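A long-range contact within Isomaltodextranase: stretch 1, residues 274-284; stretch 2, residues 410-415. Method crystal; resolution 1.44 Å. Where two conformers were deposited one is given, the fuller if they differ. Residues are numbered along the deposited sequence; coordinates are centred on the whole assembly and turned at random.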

# COMPACT_ATOMS: atom_id res chain seq x y z
N GLY A 274 20.40 -6.66 1.67
CA GLY A 274 20.82 -7.84 0.90
C GLY A 274 19.74 -8.87 0.66
O GLY A 274 18.58 -8.70 1.08
N TRP A 275 20.13 -9.94 -0.01
CA TRP A 275 19.20 -10.99 -0.40
C TRP A 275 18.52 -11.68 0.78
O TRP A 275 17.32 -11.96 0.69
CB TRP A 275 19.93 -12.02 -1.29
CG TRP A 275 18.94 -12.98 -1.89
CD1 TRP A 275 18.61 -14.21 -1.46
CD2 TRP A 275 18.11 -12.72 -3.01
NE1 TRP A 275 17.62 -14.75 -2.24
CE2 TRP A 275 17.31 -13.85 -3.22
CE3 TRP A 275 17.98 -11.63 -3.88
CZ2 TRP A 275 16.36 -13.91 -4.25
CZ3 TRP A 275 17.06 -11.69 -4.90
CH2 TRP A 275 16.27 -12.84 -5.09
N ASP A 276 19.22 -11.93 1.87
CA ASP A 276 18.58 -12.63 2.96
C ASP A 276 17.39 -11.83 3.54
O ASP A 276 16.38 -12.41 3.87
CB ASP A 276 19.57 -13.04 4.06
CG ASP A 276 18.97 -14.03 5.05
OD1 ASP A 276 18.42 -15.07 4.63
OD2 ASP A 276 18.97 -13.74 6.26
N ARG A 277 17.49 -10.50 3.57
CA ARG A 277 16.37 -9.70 4.03
C ARG A 277 15.28 -9.56 2.96
O ARG A 277 14.09 -9.47 3.32
CB ARG A 277 16.84 -8.33 4.50
CG ARG A 277 17.53 -8.43 5.86
CD ARG A 277 16.49 -8.23 6.97
NE ARG A 277 16.96 -8.80 8.19
CZ ARG A 277 16.36 -8.70 9.35
NH1 ARG A 277 15.30 -7.93 9.51
NH2 ARG A 277 16.87 -9.34 10.38
N LEU A 278 15.65 -9.60 1.69
CA LEU A 278 14.66 -9.52 0.62
C LEU A 278 13.85 -10.79 0.43
O LEU A 278 12.66 -10.72 0.07
CB LEU A 278 15.33 -9.13 -0.69
CG LEU A 278 14.39 -8.63 -1.81
CD1 LEU A 278 13.99 -7.18 -1.57
CD2 LEU A 278 15.03 -8.80 -3.18
N SER A 279 14.48 -11.94 0.64
CA SER A 279 13.93 -13.23 0.23
C SER A 279 14.13 -14.37 1.21
O SER A 279 13.56 -15.44 1.02
CB SER A 279 14.55 -13.57 -1.14
OG SER A 279 13.93 -14.68 -1.77
N GLY A 280 14.93 -14.15 2.25
CA GLY A 280 15.30 -15.21 3.20
C GLY A 280 14.66 -15.08 4.55
O GLY A 280 13.48 -14.71 4.68
N MET A 281 15.43 -15.46 5.57
CA MET A 281 15.05 -15.47 7.00
C MET A 281 14.14 -16.61 7.36
O MET A 281 14.54 -17.53 8.10
CB MET A 281 14.44 -14.14 7.46
CG MET A 281 15.39 -12.97 7.34
SD MET A 281 14.59 -11.37 7.56
CE MET A 281 13.62 -11.31 6.07
N ARG A 282 12.91 -16.55 6.90
CA ARG A 282 11.91 -17.62 7.08
C ARG A 282 10.83 -17.33 6.05
O ARG A 282 10.61 -16.17 5.69
CB ARG A 282 11.28 -17.64 8.47
CG ARG A 282 10.65 -16.33 8.92
CD ARG A 282 9.83 -16.41 10.20
NE ARG A 282 9.41 -15.06 10.64
CZ ARG A 282 8.24 -14.47 10.42
NH1 ARG A 282 7.23 -15.06 9.78
NH2 ARG A 282 8.10 -13.21 10.82
N GLN A 283 10.14 -18.37 5.61
CA GLN A 283 9.08 -18.23 4.65
C GLN A 283 7.71 -18.39 5.27
O GLN A 283 6.71 -18.04 4.63
CB GLN A 283 9.27 -19.26 3.53
CG GLN A 283 10.67 -19.35 2.96
CD GLN A 283 11.15 -18.05 2.35
OE1 GLN A 283 10.43 -17.41 1.60
NE2 GLN A 283 12.36 -17.67 2.67
N ASN A 284 7.65 -18.95 6.47
CA ASN A 284 6.36 -19.21 7.10
C ASN A 284 5.68 -17.97 7.63
O ASN A 284 6.35 -16.97 7.91
CB ASN A 284 6.52 -20.21 8.26
CG ASN A 284 7.35 -19.64 9.37
OD1 ASN A 284 8.58 -19.55 9.25
ND2 ASN A 284 6.70 -19.23 10.46
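Stretch 2, residues 410-415: FNRSDT

How does the second stretch lie on the first? Residues 411-415 run as irregular loop, with neither helix nor strand pairing to the short helix that includes Trp-275 to Leu-278. Contact order is reversed: Arg-412 meets Ser-279, Asp-414 the earlier Trp-275. The backbones stay apart: the nearest CA atoms, those of Ser-279 and Arg-412, are 7.3 Å from each other, so side chains must span the gap, and the contact is small, burying 233 Å² in all.

Which hydrogen bonds span it? Arg-412 supplies all four direct ones. Its CA-to-CB bond points sideways, but the chain bends at chi3 (p) and its end comes nearer. Arg-412 NE donates to Ser-279 OG at 2.8 Å, while Arg-412 NH2 donates to Ser-279 OG at 3.1 Å, Ser-279 O at 2.9 Å and Gln-283 OE1 at 2.9 Å. Gln-283 NE2 also donates to Ser-279 O (3.0 Å), tying the acceptors together.

What packs without a direct hydrogen bond? Trp-275 points toward the loop, the edge of its ring meeting Arg-412, with CZ2 4.0 Å from CA. Trp-275 NE1 lies 3.6 Å from Asp-414 OD1.

Does water join in? One water accepts from Trp-275 NE1 (3.0 Å), donates to Arg-412 O (2.8 Å) and hydrogen-bonds Ser-279 OG (2.7 Å), linking both side chains to the loop backbone.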

# COMPACT_ATOMS: atom_id res chain seq x y z
N PHE A 410 10.38 -13.51 -11.53
CA PHE A 410 11.47 -13.57 -10.55
C PHE A 410 11.98 -14.99 -10.43
O PHE A 410 11.22 -15.93 -10.52
CB PHE A 410 10.97 -13.10 -9.17
CG PHE A 410 10.49 -11.69 -9.15
CD1 PHE A 410 11.35 -10.64 -8.89
CD2 PHE A 410 9.14 -11.41 -9.36
CE1 PHE A 410 10.92 -9.33 -8.91
CE2 PHE A 410 8.70 -10.10 -9.31
CZ PHE A 410 9.58 -9.06 -9.09
N ASN A 411 13.28 -15.11 -10.17
CA ASN A 411 13.89 -16.40 -9.82
C ASN A 411 14.59 -16.32 -8.48
O ASN A 411 15.72 -15.83 -8.39
CB ASN A 411 14.86 -16.90 -10.89
CG ASN A 411 15.51 -18.21 -10.50
OD1 ASN A 411 15.04 -18.90 -9.58
ND2 ASN A 411 16.56 -18.58 -11.20
N ARG A 412 13.92 -16.85 -7.45
CA ARG A 412 14.44 -16.85 -6.09
C ARG A 412 15.36 -18.03 -5.77
O ARG A 412 15.88 -18.12 -4.65
CB ARG A 412 13.27 -16.76 -5.12
CG ARG A 412 12.43 -15.50 -5.25
CD ARG A 412 11.19 -15.52 -4.39
NE ARG A 412 11.55 -15.52 -2.97
CZ ARG A 412 10.84 -16.06 -2.00
NH1 ARG A 412 9.65 -16.61 -2.23
NH2 ARG A 412 11.35 -16.07 -0.78
N SER A 413 15.62 -18.93 -6.73
CA SER A 413 16.61 -19.96 -6.49
C SER A 413 17.98 -19.32 -6.27
O SER A 413 18.35 -18.34 -6.95
CB SER A 413 16.71 -20.90 -7.68
OG SER A 413 17.75 -21.86 -7.48
N ASP A 414 18.79 -19.88 -5.36
CA ASP A 414 20.15 -19.41 -5.19
C ASP A 414 21.13 -20.03 -6.20
O ASP A 414 22.23 -19.54 -6.38
CB ASP A 414 20.58 -19.64 -3.74
CG ASP A 414 19.51 -19.18 -2.75
OD1 ASP A 414 19.07 -18.01 -2.81
OD2 ASP A 414 19.07 -20.00 -1.92
N THR A 415 20.71 -21.07 -6.89
CA THR A 415 21.67 -21.83 -7.72
C THR A 415 21.22 -22.12 -9.15
O THR A 415 22.05 -22.11 -10.10
CB THR A 415 21.96 -23.14 -7.01
OG1 THR A 415 22.45 -22.83 -5.70
CG2 THR A 415 23.04 -23.96 -7.73
O HOH W 1 15.51 -16.83 -2.17